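Local coordinates for alcohol oxidase (Myceliophthora thermophila, PDB 6F74), which is a VAO-type flavoprotein that carries covalently bound FAD and probably acts as an oxygen-dependent oxidase, perhaps of alcohols, at residues K83-Q91 with G424-T432; T92-Y102 with S155-D166. All coordinates share one frame; numbering follows the deposited sequence.

Interaction 1 of 2, residues K83-Q91 with G424-T432; sequences KMWTDQDFQ and GLHDPVGST. With FAD (flavin-adenine dinucleotide), chain I.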
loop_
_atom_site.group_PDB
_atom_site.type_symbol
_atom_site.label_atom_id
_atom_site.label_comp_id
_atom_site.label_asym_id
_atom_site.label_seq_id
_atom_site.Cartn_x
_atom_site.Cartn_y
_atom_site.Cartn_z
ATOM N N LYS A 83 0.128 -24.517 1.756
ATOM C CA LYS A 83 -0.055 -24.187 3.162
ATOM C C LYS A 83 0.446 -22.780 3.496
ATOM O O LYS A 83 -0.205 -22.066 4.268
ATOM C CB LYS A 83 0.669 -25.229 4.026
ATOM C CG LYS A 83 0.609 -24.948 5.514
ATOM C CD LYS A 83 1.498 -25.868 6.348
ATOM C CE LYS A 83 1.155 -25.650 7.840
ATOM N NZ LYS A 83 2.288 -25.990 8.769
ATOM N N MET A 84 1.557 -22.362 2.892
ATOM C CA MET A 84 2.225 -21.092 3.261
ATOM C C MET A 84 1.893 -19.881 2.370
ATOM O O MET A 84 2.401 -18.769 2.608
ATOM C CB MET A 84 3.740 -21.278 3.293
ATOM C CG MET A 84 4.261 -22.279 4.287
ATOM S SD MET A 84 3.837 -21.953 5.968
ATOM C CE MET A 84 4.610 -20.352 6.354
ATOM N N TRP A 85 1.030 -20.110 1.367
ATOM C CA TRP A 85 0.615 -19.085 0.411
ATOM C C TRP A 85 0.014 -17.844 1.043
ATOM O O TRP A 85 0.190 -16.727 0.549
ATOM C CB TRP A 85 -0.410 -19.692 -0.591
ATOM C CG TRP A 85 -0.639 -18.774 -1.790
ATOM C CD1 TRP A 85 -1.586 -17.792 -1.901
ATOM C CD2 TRP A 85 0.135 -18.712 -2.986
ATOM N NE1 TRP A 85 -1.467 -17.150 -3.097
ATOM C CE2 TRP A 85 -0.418 -17.692 -3.785
ATOM C CE3 TRP A 85 1.234 -19.417 -3.464
ATOM C CZ2 TRP A 85 0.088 -17.364 -5.065
ATOM C CZ3 TRP A 85 1.742 -19.096 -4.732
ATOM C CH2 TRP A 85 1.178 -18.064 -5.500
ATOM N N THR A 86 -0.723 -18.026 2.134
ATOM C CA THR A 86 -1.364 -16.913 2.808
ATOM C C THR A 86 -0.433 -16.172 3.801
ATOM O O THR A 86 -0.840 -15.164 4.414
ATOM C CB THR A 86 -2.678 -17.401 3.476
ATOM O OG1 THR A 86 -2.408 -18.599 4.239
ATOM C CG2 THR A 86 -3.764 -17.733 2.395
ATOM N N ASP A 87 0.826 -16.587 3.932
ATOM C CA ASP A 87 1.729 -16.013 4.943
ATOM C C ASP A 87 2.635 -14.929 4.374
ATOM O O ASP A 87 3.320 -15.135 3.375
ATOM C CB ASP A 87 2.600 -17.081 5.556
ATOM C CG ASP A 87 3.590 -16.493 6.527
ATOM O OD1 ASP A 87 3.130 -15.844 7.468
ATOM O OD2 ASP A 87 4.818 -16.594 6.313
ATOM N N GLN A 88 2.669 -13.793 5.039
ATOM C CA GLN A 88 3.348 -12.621 4.471
ATOM C C GLN A 88 4.880 -12.822 4.361
ATOM O O GLN A 88 5.492 -12.339 3.395
ATOM C CB GLN A 88 3.063 -11.379 5.297
ATOM C CG GLN A 88 1.600 -10.987 5.320
ATOM C CD GLN A 88 1.322 -9.718 6.119
ATOM O OE1 GLN A 88 2.157 -8.839 6.211
ATOM N NE2 GLN A 88 0.116 -9.604 6.652
ATOM N N ASP A 89 5.470 -13.518 5.351
ATOM C CA ASP A 89 6.911 -13.747 5.381
ATOM C C ASP A 89 7.311 -14.713 4.273
ATOM O O ASP A 89 8.359 -14.524 3.603
ATOM C CB ASP A 89 7.389 -14.314 6.729
ATOM C CG ASP A 89 7.346 -13.291 7.837
ATOM O OD1 ASP A 89 7.204 -12.087 7.538
ATOM O OD2 ASP A 89 7.427 -13.680 9.013
ATOM N N PHE A 90 6.492 -15.745 4.091
ATOM C CA PHE A 90 6.728 -16.709 3.025
ATOM C C PHE A 90 6.779 -15.977 1.679
ATOM O O PHE A 90 7.673 -16.199 0.888
ATOM C CB PHE A 90 5.657 -17.797 2.970
ATOM C CG PHE A 90 5.748 -18.640 1.736
ATOM C CD1 PHE A 90 6.792 -19.586 1.596
ATOM C CD2 PHE A 90 4.860 -18.454 0.671
ATOM C CE1 PHE A 90 6.911 -20.339 0.439
ATOM C CE2 PHE A 90 4.979 -19.228 -0.481
ATOM C CZ PHE A 90 5.997 -20.153 -0.597
ATOM N N GLN A 91 5.812 -15.103 1.445
ATOM C CA GLN A 91 5.784 -14.319 0.210
ATOM C C GLN A 91 6.911 -13.281 0.089
ATOM O O GLN A 91 7.401 -13.081 -1.004
ATOM C CB GLN A 91 4.429 -13.667 0.013
ATOM C CG GLN A 91 3.262 -14.650 -0.167
ATOM C CD GLN A 91 3.314 -15.482 -1.420
ATOM O OE1 GLN A 91 4.217 -15.310 -2.253
ATOM N NE2 GLN A 91 2.328 -16.414 -1.581
ATOM N N GLY A 424 -0.258 -3.523 14.352
ATOM C CA GLY A 424 0.863 -4.435 14.121
ATOM C C GLY A 424 0.341 -5.737 13.512
ATOM O O GLY A 424 0.619 -6.825 14.010
ATOM N N LEU A 425 -0.444 -5.593 12.450
ATOM C CA LEU A 425 -1.172 -6.714 11.869
ATOM C C LEU A 425 -0.294 -7.570 10.951
ATOM O O LEU A 425 0.631 -7.066 10.269
ATOM C CB LEU A 425 -2.399 -6.204 11.102
ATOM C CG LEU A 425 -3.405 -5.350 11.894
ATOM C CD1 LEU A 425 -4.527 -4.856 11.019
ATOM C CD2 LEU A 425 -3.979 -6.102 13.121
ATOM N N HIS A 426 -0.595 -8.859 10.962
ATOM C CA HIS A 426 0.051 -9.844 10.104
ATOM C C HIS A 426 -1.108 -10.730 9.595
ATOM O O HIS A 426 -1.146 -11.926 9.840
ATOM C CB HIS A 426 1.025 -10.668 10.949
ATOM C CG HIS A 426 1.980 -11.490 10.141
ATOM N ND1 HIS A 426 1.619 -12.612 9.403
ATOM C CD2 HIS A 426 3.315 -11.341 9.968
ATOM C CE1 HIS A 426 2.688 -13.086 8.777
ATOM N NE2 HIS A 426 3.741 -12.371 9.155
ATOM N N ASP A 427 -2.069 -10.111 8.916
ATOM C CA ASP A 427 -3.257 -10.810 8.446
ATOM C C ASP A 427 -2.947 -11.717 7.248
ATOM O O ASP A 427 -1.921 -11.532 6.576
ATOM C CB ASP A 427 -4.323 -9.780 8.052
ATOM C CG ASP A 427 -4.988 -9.141 9.260
ATOM O OD1 ASP A 427 -4.942 -9.733 10.377
ATOM O OD2 ASP A 427 -5.568 -8.051 9.078
ATOM N N PRO A 428 -3.850 -12.663 6.952
ATOM C CA PRO A 428 -3.635 -13.507 5.772
ATOM C C PRO A 428 -3.667 -12.695 4.492
ATOM O O PRO A 428 -4.420 -11.733 4.414
ATOM C CB PRO A 428 -4.807 -14.510 5.821
ATOM C CG PRO A 428 -5.318 -14.428 7.238
ATOM C CD PRO A 428 -5.132 -12.985 7.624
ATOM N N VAL A 429 -2.862 -13.100 3.513
ATOM C CA VAL A 429 -2.697 -12.403 2.225
ATOM C C VAL A 429 -2.791 -13.464 1.105
ATOM O O VAL A 429 -3.378 -14.523 1.312
ATOM C CB VAL A 429 -1.345 -11.660 2.162
ATOM C CG1 VAL A 429 -1.326 -10.514 3.173
ATOM C CG2 VAL A 429 -0.173 -12.604 2.406
ATOM N N GLY A 430 -2.245 -13.193 -0.078
ATOM C CA GLY A 430 -2.185 -14.173 -1.152
ATOM C C GLY A 430 -3.312 -14.167 -2.181
ATOM O O GLY A 430 -3.353 -15.046 -3.097
ATOM N N SER A 431 -4.226 -13.197 -2.067
ATOM C CA SER A 431 -5.229 -12.980 -3.111
ATOM C C SER A 431 -4.972 -11.707 -3.910
ATOM O O SER A 431 -4.329 -10.753 -3.415
ATOM C CB SER A 431 -6.633 -12.929 -2.522
ATOM O OG SER A 431 -6.962 -14.166 -1.986
ATOM N N THR A 432 -5.497 -11.689 -5.127
ATOM C CA THR A 432 -5.500 -10.497 -5.968
ATOM C C THR A 432 -6.363 -9.400 -5.334
ATOM O O THR A 432 -7.454 -9.650 -4.815
ATOM C CB THR A 432 -6.003 -10.811 -7.405
ATOM O OG1 THR A 432 -5.149 -11.779 -8.003
ATOM C CG2 THR A 432 -5.985 -9.569 -8.303
HETATM P PA FAD I . 7.051 -3.272 -3.358
HETATM O O1A FAD I . 6.079 -4.187 -4.099
HETATM O O2A FAD I . 8.399 -3.843 -3.051
HETATM O O5B FAD I . 7.194 -1.955 -4.217
HETATM C C5B FAD I . 6.077 -1.129 -4.401
HETATM C C4B FAD I . 6.391 -0.113 -5.485
HETATM O O4B FAD I . 7.445 0.698 -4.994
HETATM C C3B FAD I . 6.886 -0.666 -6.797
HETATM O O3B FAD I . 6.517 0.267 -7.819
HETATM C C2B FAD I . 8.389 -0.627 -6.680
HETATM O O2B FAD I . 9.092 -0.408 -7.909
HETATM C C1B FAD I . 8.600 0.585 -5.812
HETATM N N9A FAD I . 9.771 0.555 -4.929
HETATM C C8A FAD I . 9.944 -0.227 -3.854
HETATM N N7A FAD I . 11.120 0.039 -3.253
HETATM C C5A FAD I . 11.696 1.012 -3.952
HETATM C C6A FAD I . 12.952 1.749 -3.822
HETATM N N6A FAD I . 13.760 1.424 -2.787
HETATM N N1A FAD I . 13.223 2.698 -4.757
HETATM C C2A FAD I . 12.358 2.964 -5.769
HETATM N N3A FAD I . 11.167 2.333 -5.933
HETATM C C4A FAD I . 10.804 1.364 -5.052
HETATM N N1 FAD I . -0.211 0.628 3.175
HETATM C C2 FAD I . -0.598 1.536 4.100
HETATM O O2 FAD I . -0.623 2.752 3.779
HETATM N N3 FAD I . -0.929 1.181 5.357
HETATM C C4 FAD I . -0.932 -0.098 5.769
HETATM O O4 FAD I . -1.258 -0.426 6.929
HETATM C C4X FAD I . -0.541 -1.156 4.814
HETATM N N5 FAD I . -0.534 -2.458 5.166
HETATM C C5X FAD I . -0.161 -3.404 4.270
HETATM C C6 FAD I . -0.141 -4.744 4.658
HETATM C C7 FAD I . 0.251 -5.746 3.787
HETATM C C7M FAD I . 0.190 -7.140 4.362
HETATM C C8 FAD I . 0.677 -5.391 2.404
HETATM C C8M FAD I . 1.167 -6.424 1.399
HETATM C C9 FAD I . 0.636 -4.059 2.005
HETATM C C9A FAD I . 0.242 -3.032 2.881
HETATM N N10 FAD I . 0.220 -1.657 2.518
HETATM C C10 FAD I . -0.175 -0.702 3.464
HETATM C "C1'" FAD I . 0.512 -1.184 1.144
HETATM C "C2'" FAD I . 1.867 -0.648 0.814
HETATM O "O2'" FAD I . 1.896 0.713 1.236
HETATM C "C3'" FAD I . 2.069 -0.686 -0.704
HETATM O "O3'" FAD I . 1.780 -1.988 -1.245
HETATM C "C4'" FAD I . 3.478 -0.262 -1.098
HETATM O "O4'" FAD I . 3.609 -0.303 -2.522
HETATM C "C5'" FAD I . 4.526 -1.147 -0.440
HETATM O "O5'" FAD I . 5.829 -0.730 -0.809
HETATM P P FAD I . 6.899 -1.896 -0.809
HETATM O O1P FAD I . 6.810 -2.670 0.477
HETATM O O2P FAD I . 8.192 -1.274 -1.218
HETATM O O3P FAD I . 6.297 -2.819 -1.995
HETATM O O HOH W 1 2.694 -7.451 8.482
#

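Interaction 2 of 2, residues T92-Y102 with S155-D166; sequences TSDPIGRNYPY and SSTGHDLLGRSD. With FAD (flavin-adenine dinucleotide), chain I.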
loop_
_atom_site.group_PDB
_atom_site.type_symbol
_atom_site.label_atom_id
_atom_site.label_comp_id
_atom_site.label_asym_id
_atom_site.label_seq_id
_atom_site.Cartn_x
_atom_site.Cartn_y
_atom_site.Cartn_z
ATOM N N THR A 92 7.364 -12.652 1.172
ATOM C CA THR A 92 8.496 -11.721 1.068
ATOM C C THR A 92 9.851 -12.390 0.902
ATOM O O THR A 92 10.811 -11.711 0.537
ATOM C CB THR A 92 8.593 -10.765 2.278
ATOM O OG1 THR A 92 8.637 -11.528 3.502
ATOM C CG2 THR A 92 7.412 -9.781 2.298
ATOM N N SER A 93 9.948 -13.688 1.187
ATOM C CA SER A 93 11.210 -14.435 1.172
ATOM C C SER A 93 11.701 -14.847 -0.221
ATOM O O SER A 93 12.885 -15.074 -0.415
ATOM C CB SER A 93 11.067 -15.720 2.009
ATOM O OG SER A 93 10.154 -16.642 1.375
ATOM N N ASP A 94 10.775 -14.954 -1.182
ATOM C CA ASP A 94 11.109 -15.287 -2.558
ATOM C C ASP A 94 11.206 -13.985 -3.385
ATOM O O ASP A 94 10.425 -13.054 -3.170
ATOM C CB ASP A 94 10.001 -16.159 -3.129
ATOM C CG ASP A 94 10.387 -16.778 -4.443
ATOM O OD1 ASP A 94 10.446 -16.053 -5.478
ATOM O OD2 ASP A 94 10.656 -18.005 -4.440
ATOM N N PRO A 95 12.144 -13.912 -4.344
ATOM C CA PRO A 95 12.275 -12.718 -5.186
ATOM C C PRO A 95 11.047 -12.320 -5.976
ATOM O O PRO A 95 10.898 -11.145 -6.282
ATOM C CB PRO A 95 13.407 -13.086 -6.145
ATOM C CG PRO A 95 13.634 -14.540 -6.013
ATOM C CD PRO A 95 13.228 -14.882 -4.631
ATOM N N ILE A 96 10.198 -13.274 -6.348
ATOM C CA ILE A 96 8.927 -12.967 -7.007
ATOM C C ILE A 96 7.715 -13.428 -6.167
ATOM O O ILE A 96 6.631 -13.701 -6.693
ATOM C CB ILE A 96 8.847 -13.503 -8.433
ATOM C CG1 ILE A 96 9.058 -15.006 -8.453
ATOM C CG2 ILE A 96 9.916 -12.825 -9.292
ATOM C CD1 ILE A 96 8.612 -15.661 -9.736
ATOM N N GLY A 97 7.915 -13.482 -4.864
ATOM C CA GLY A 97 6.813 -13.713 -3.947
ATOM C C GLY A 97 6.013 -12.436 -3.796
ATOM O O GLY A 97 6.602 -11.349 -3.623
ATOM N N ARG A 98 4.690 -12.571 -3.867
ATOM C CA ARG A 98 3.789 -11.449 -3.850
ATOM C C ARG A 98 2.686 -11.619 -2.809
ATOM O O ARG A 98 1.948 -12.602 -2.822
ATOM C CB ARG A 98 3.154 -11.306 -5.228
ATOM C CG ARG A 98 4.174 -10.938 -6.312
ATOM C CD ARG A 98 4.543 -9.486 -6.261
ATOM N NE ARG A 98 5.573 -9.153 -7.233
ATOM C CZ ARG A 98 6.886 -9.355 -7.083
ATOM N NH1 ARG A 98 7.372 -9.943 -5.996
ATOM N NH2 ARG A 98 7.728 -9.037 -8.074
ATOM N N ASN A 99 2.594 -10.670 -1.879
ATOM C CA ASN A 99 1.531 -10.705 -0.881
ATOM C C ASN A 99 0.139 -10.633 -1.550
ATOM O O ASN A 99 -0.734 -11.415 -1.263
ATOM C CB ASN A 99 1.689 -9.549 0.086
ATOM C CG ASN A 99 2.556 -9.888 1.260
ATOM O OD1 ASN A 99 2.084 -9.849 2.376
ATOM N ND2 ASN A 99 3.821 -10.213 1.022
ATOM N N TYR A 100 -0.029 -9.668 -2.436
ATOM C CA TYR A 100 -1.243 -9.499 -3.176
ATOM C C TYR A 100 -0.959 -9.668 -4.687
ATOM O O TYR A 100 -0.870 -8.708 -5.418
ATOM C CB TYR A 100 -1.802 -8.132 -2.880
ATOM C CG TYR A 100 -2.130 -7.904 -1.420
ATOM C CD1 TYR A 100 -3.117 -8.637 -0.768
ATOM C CD2 TYR A 100 -1.464 -6.929 -0.706
ATOM C CE1 TYR A 100 -3.414 -8.418 0.567
ATOM C CE2 TYR A 100 -1.773 -6.665 0.623
ATOM C CZ TYR A 100 -2.728 -7.406 1.273
ATOM O OH TYR A 100 -2.972 -7.117 2.595
ATOM N N PRO A 101 -0.801 -10.909 -5.146
ATOM C CA PRO A 101 -0.353 -11.128 -6.527
ATOM C C PRO A 101 -1.323 -10.550 -7.533
ATOM O O PRO A 101 -2.527 -10.789 -7.414
ATOM C CB PRO A 101 -0.297 -12.658 -6.627
ATOM C CG PRO A 101 -1.207 -13.149 -5.561
ATOM C CD PRO A 101 -1.012 -12.186 -4.434
ATOM N N TYR A 102 -0.814 -9.771 -8.477
ATOM C CA TYR A 102 -1.666 -8.955 -9.342
ATOM C C TYR A 102 -2.445 -9.847 -10.345
ATOM O O TYR A 102 -3.568 -9.537 -10.734
ATOM C CB TYR A 102 -0.861 -7.854 -10.048
ATOM C CG TYR A 102 -1.739 -6.989 -10.928
ATOM C CD1 TYR A 102 -2.637 -6.102 -10.373
ATOM C CD2 TYR A 102 -1.724 -7.125 -12.312
ATOM C CE1 TYR A 102 -3.465 -5.329 -11.156
ATOM C CE2 TYR A 102 -2.567 -6.365 -13.117
ATOM C CZ TYR A 102 -3.434 -5.466 -12.524
ATOM O OH TYR A 102 -4.262 -4.707 -13.300
ATOM N N SER A 155 11.884 -4.070 -6.634
ATOM C CA SER A 155 11.080 -4.602 -5.533
ATOM C C SER A 155 11.860 -4.516 -4.235
ATOM O O SER A 155 12.982 -5.002 -4.162
ATOM C CB SER A 155 10.685 -6.028 -5.837
ATOM O OG SER A 155 9.851 -6.583 -4.848
ATOM N N SER A 156 11.281 -3.858 -3.230
ATOM C CA SER A 156 11.796 -3.972 -1.849
ATOM C C SER A 156 11.217 -5.177 -1.131
ATOM O O SER A 156 11.955 -5.861 -0.431
ATOM C CB SER A 156 11.517 -2.717 -1.045
ATOM O OG SER A 156 12.310 -1.638 -1.547
ATOM N N THR A 157 9.909 -5.424 -1.308
ATOM C CA THR A 157 9.195 -6.501 -0.605
ATOM C C THR A 157 8.158 -7.331 -1.408
ATOM O O THR A 157 7.744 -8.396 -0.947
ATOM C CB THR A 157 8.418 -5.928 0.622
ATOM O OG1 THR A 157 7.337 -5.103 0.162
ATOM C CG2 THR A 157 9.366 -5.120 1.557
ATOM N N GLY A 158 7.727 -6.864 -2.572
ATOM C CA GLY A 158 6.625 -7.485 -3.291
ATOM C C GLY A 158 5.245 -7.325 -2.666
ATOM O O GLY A 158 4.314 -8.052 -3.013
ATOM N N HIS A 159 5.090 -6.328 -1.801
ATOM C CA HIS A 159 3.792 -6.048 -1.193
ATOM C C HIS A 159 2.790 -5.423 -2.137
ATOM O O HIS A 159 1.625 -5.431 -1.817
ATOM C CB HIS A 159 3.918 -5.122 0.058
ATOM C CG HIS A 159 3.868 -5.877 1.345
ATOM N ND1 HIS A 159 2.684 -6.349 1.914
ATOM C CD2 HIS A 159 4.880 -6.411 2.073
ATOM C CE1 HIS A 159 3.006 -6.992 3.034
ATOM N NE2 HIS A 159 4.317 -7.063 3.136
ATOM N N ASP A 160 3.223 -4.842 -3.260
ATOM C CA ASP A 160 2.333 -4.027 -4.054
ATOM C C ASP A 160 1.036 -4.737 -4.460
ATOM O O ASP A 160 1.039 -5.953 -4.729
ATOM C CB ASP A 160 2.992 -3.530 -5.336
ATOM C CG ASP A 160 2.433 -2.222 -5.799
ATOM O OD1 ASP A 160 2.665 -1.234 -5.089
ATOM O OD2 ASP A 160 1.757 -2.182 -6.845
ATOM N N LEU A 161 -0.032 -3.948 -4.499
ATOM C CA LEU A 161 -1.372 -4.408 -4.873
ATOM C C LEU A 161 -1.697 -4.197 -6.354
ATOM O O LEU A 161 -2.637 -4.806 -6.859
ATOM C CB LEU A 161 -2.443 -3.659 -4.056
ATOM C CG LEU A 161 -2.621 -3.923 -2.551
ATOM C CD1 LEU A 161 -1.516 -3.338 -1.681
ATOM C CD2 LEU A 161 -3.954 -3.312 -2.114
ATOM N N LEU A 162 -0.907 -3.351 -7.028
ATOM C CA LEU A 162 -1.163 -2.885 -8.387
ATOM C C LEU A 162 -0.186 -3.381 -9.481
ATOM O O LEU A 162 -0.200 -2.879 -10.621
ATOM C CB LEU A 162 -1.200 -1.355 -8.380
ATOM C CG LEU A 162 -2.491 -0.625 -8.000
ATOM C CD1 LEU A 162 -2.923 -0.947 -6.587
ATOM C CD2 LEU A 162 -2.230 0.871 -8.132
ATOM N N GLY A 163 0.663 -4.354 -9.163
ATOM C CA GLY A 163 1.669 -4.820 -10.158
ATOM C C GLY A 163 2.812 -3.844 -10.440
ATOM O O GLY A 163 3.479 -3.991 -11.455
ATOM N N ARG A 164 3.051 -2.867 -9.559
ATOM C CA ARG A 164 4.093 -1.833 -9.779
ATOM C C ARG A 164 5.509 -2.314 -9.470
ATOM O O ARG A 164 6.479 -1.656 -9.831
ATOM C CB ARG A 164 3.791 -0.554 -8.994
ATOM C CG ARG A 164 2.460 0.088 -9.376
ATOM C CD ARG A 164 2.123 1.346 -8.592
ATOM N NE ARG A 164 2.184 1.046 -7.174
ATOM C CZ ARG A 164 2.226 1.936 -6.189
ATOM N NH1 ARG A 164 2.148 3.241 -6.416
ATOM N NH2 ARG A 164 2.330 1.490 -4.948
ATOM N N SER A 165 5.618 -3.455 -8.788
ATOM C CA SER A 165 6.881 -4.207 -8.688
ATOM C C SER A 165 6.891 -5.510 -9.530
ATOM O O SER A 165 7.556 -6.491 -9.164
ATOM C CB SER A 165 7.188 -4.491 -7.214
ATOM O OG SER A 165 6.159 -5.199 -6.544
ATOM N N ASP A 166 6.134 -5.528 -10.631
ATOM C CA ASP A 166 6.100 -6.664 -11.590
ATOM C C ASP A 166 6.621 -6.193 -12.964
ATOM O O ASP A 166 6.813 -5.012 -13.201
ATOM C CB ASP A 166 4.664 -7.224 -11.746
ATOM C CG ASP A 166 4.124 -7.890 -10.474
ATOM O OD1 ASP A 166 4.825 -7.896 -9.451
ATOM O OD2 ASP A 166 2.978 -8.416 -10.452
HETATM P PA FAD I . 7.051 -3.272 -3.358
HETATM O O1A FAD I . 6.079 -4.187 -4.099
HETATM O O2A FAD I . 8.399 -3.843 -3.051
HETATM O O5B FAD I . 7.194 -1.955 -4.217
HETATM C C5B FAD I . 6.077 -1.129 -4.401
HETATM C C4B FAD I . 6.391 -0.113 -5.485
HETATM O O4B FAD I . 7.445 0.698 -4.994
HETATM C C3B FAD I . 6.886 -0.666 -6.797
HETATM O O3B FAD I . 6.517 0.267 -7.819
HETATM C C2B FAD I . 8.389 -0.627 -6.680
HETATM O O2B FAD I . 9.092 -0.408 -7.909
HETATM C C1B FAD I . 8.600 0.585 -5.812
HETATM N N9A FAD I . 9.771 0.555 -4.929
HETATM C C8A FAD I . 9.944 -0.227 -3.854
HETATM N N7A FAD I . 11.120 0.039 -3.253
HETATM C C5A FAD I . 11.696 1.012 -3.952
HETATM C C6A FAD I . 12.952 1.749 -3.822
HETATM N N6A FAD I . 13.760 1.424 -2.787
HETATM N N1A FAD I . 13.223 2.698 -4.757
HETATM C C2A FAD I . 12.358 2.964 -5.769
HETATM N N3A FAD I . 11.167 2.333 -5.933
HETATM C C4A FAD I . 10.804 1.364 -5.052
HETATM N N1 FAD I . -0.211 0.628 3.175
HETATM C C2 FAD I . -0.598 1.536 4.100
HETATM O O2 FAD I . -0.623 2.752 3.779
HETATM N N3 FAD I . -0.929 1.181 5.357
HETATM C C4 FAD I . -0.932 -0.098 5.769
HETATM O O4 FAD I . -1.258 -0.426 6.929
HETATM C C4X FAD I . -0.541 -1.156 4.814
HETATM N N5 FAD I . -0.534 -2.458 5.166
HETATM C C5X FAD I . -0.161 -3.404 4.270
HETATM C C6 FAD I . -0.141 -4.744 4.658
HETATM C C7 FAD I . 0.251 -5.746 3.787
HETATM C C7M FAD I . 0.190 -7.140 4.362
HETATM C C8 FAD I . 0.677 -5.391 2.404
HETATM C C8M FAD I . 1.167 -6.424 1.399
HETATM C C9 FAD I . 0.636 -4.059 2.005
HETATM C C9A FAD I . 0.242 -3.032 2.881
HETATM N N10 FAD I . 0.220 -1.657 2.518
HETATM C C10 FAD I . -0.175 -0.702 3.464
HETATM C "C1'" FAD I . 0.512 -1.184 1.144
HETATM C "C2'" FAD I . 1.867 -0.648 0.814
HETATM O "O2'" FAD I . 1.896 0.713 1.236
HETATM C "C3'" FAD I . 2.069 -0.686 -0.704
HETATM O "O3'" FAD I . 1.780 -1.988 -1.245
HETATM C "C4'" FAD I . 3.478 -0.262 -1.098
HETATM O "O4'" FAD I . 3.609 -0.303 -2.522
HETATM C "C5'" FAD I . 4.526 -1.147 -0.440
HETATM O "O5'" FAD I . 5.829 -0.730 -0.809
HETATM P P FAD I . 6.899 -1.896 -0.809
HETATM O O1P FAD I . 6.810 -2.670 0.477
HETATM O O2P FAD I . 8.192 -1.274 -1.218
HETATM O O3P FAD I . 6.297 -2.819 -1.995
HETATM O O HOH W 2 9.879 -9.149 -4.611
HETATM O O HOH W 3 5.777 -10.293 -1.117
HETATM O O HOH W 4 -3.077 -7.315 -6.252
HETATM O O HOH W 5 1.767 -8.236 -3.937
HETATM O O HOH W 6 1.891 -9.236 -8.191
#

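Interaction 1 of 2, residues K83-Q91 with G424-T432
The dimethylbenzene rim of the flavin is bordered here by Q88, in the first turn of helix 88-93, and V429, in the loop that leads from helix 415-422 to strand 435-440. Q88 meets that loop with its amide: NE2 donates to D427 O at 2.8 Å, nearly straight at 170°, on a carbonyl lone pair and within the plane of the amide. The chain is extended beyond CG (chi2 -178°), which carries the amide past V429, whose CG1 packs against Q88 CG at 3.7 Å. On the other branch, OE1 lies 3.2 Å from FAD C7M and accepts from a water that also donates to L425 O. With Q88 cut back to an alanine, D427 O is likely to lose this donor and the water one of its links, and a gap would probably open beside the flavin methyl group. D87 is the N-cap of helix 88-93, its OD2 accepting from F90 N from above the carboxylate plane. Its other oxygen, OD1, approaches the edge of the H426 ring, 3.1 Å from CE1, while Q88 CB makes an off-centre CH-pi contact over one face of the same imidazole. The backbones are joined where V429 N donates to T86 O at 3.0 Å. Further along, the indole of W85 donates through NE1 to G430 O at 2.8 Å, in the ring plane and on a carbonyl lone pair. Q91 NE2 sits over the centre of one indole face, 3.5 Å above it, and is held there by a straight bond to W85 O. G430 packs so closely against W85 CD1 that a CB would clash, and its backbone angles also call for glycine.

Interaction 2 of 2, residues T92-Y102 with S155-D166
This is a buried contact between the chain leaving helix 88-93 and the FAD-binding loop after strand 152-155, and its polar centre is the salt bridge of R98 with D166. R98 NE donates to D166 OD1 at 2.7 Å, close to straight at 174°, the oxygen lying in the guanidinium plane and being met on its syn side. The arginine bends at chi2 (-77°), bringing its head group back toward G158; NH1 returns to G97 O, and NH2 forms a weak bond to S165 O and a salt bridge with E172. Two carboxylates and two backbone carbonyls, one of them weakly bound, thus fix the rotation of the guanidinium. The loop binds the cofactor's pyrophosphate, as in the PCMH-type FAD domain: T157 N donates to FAD O2A at 2.8 Å, and the hydroxyls of T157 and S165 reach FAD O1P and FAD O1A. G158 has positive phi, and a CB there would clash with G97 O and R98 NH1. H159 is covalently linked through ND1 to the flavin 8-methyl carbon, FAD C8M, and its NE2 is hydrogen-bonded to S233 OG. The N99 amide lies over one face of this imidazole, the planes 32° apart and OD1 3.1 Å from H159 CE1. Beside it, Y100 brings CE2 to 3.1 Å from FAD C8M, while its CD2 packs on L161 CG at 3.7 Å. Farther out, a water bridges Y102 N and D166 OD2, and Y102 CB lies 3.9 Å from G163 N.

Helix 88-93 runs from interaction 1 into interaction 2; the centres of the two contacts lie about 12 Å apart, and both border the same flavin ring. Interaction 2 supplies the covalent tether and the pyrophosphate loop; interaction 1 adds the residues near the neighbouring methyl group, C7M. They also touch directly: G430 N probably donates to N99 O at 2.6 Å, and T432 OG1 makes a probable hydrogen bond with P101 O at 2.9 Å, so the 424-432 loop runs along the chain that follows the helix. Near the flavin, Q88 CG packs 3.2 Å from N99 OD1, placing the glutamine beside the OD1 end of the amide that lies over the flavin-linked imidazole.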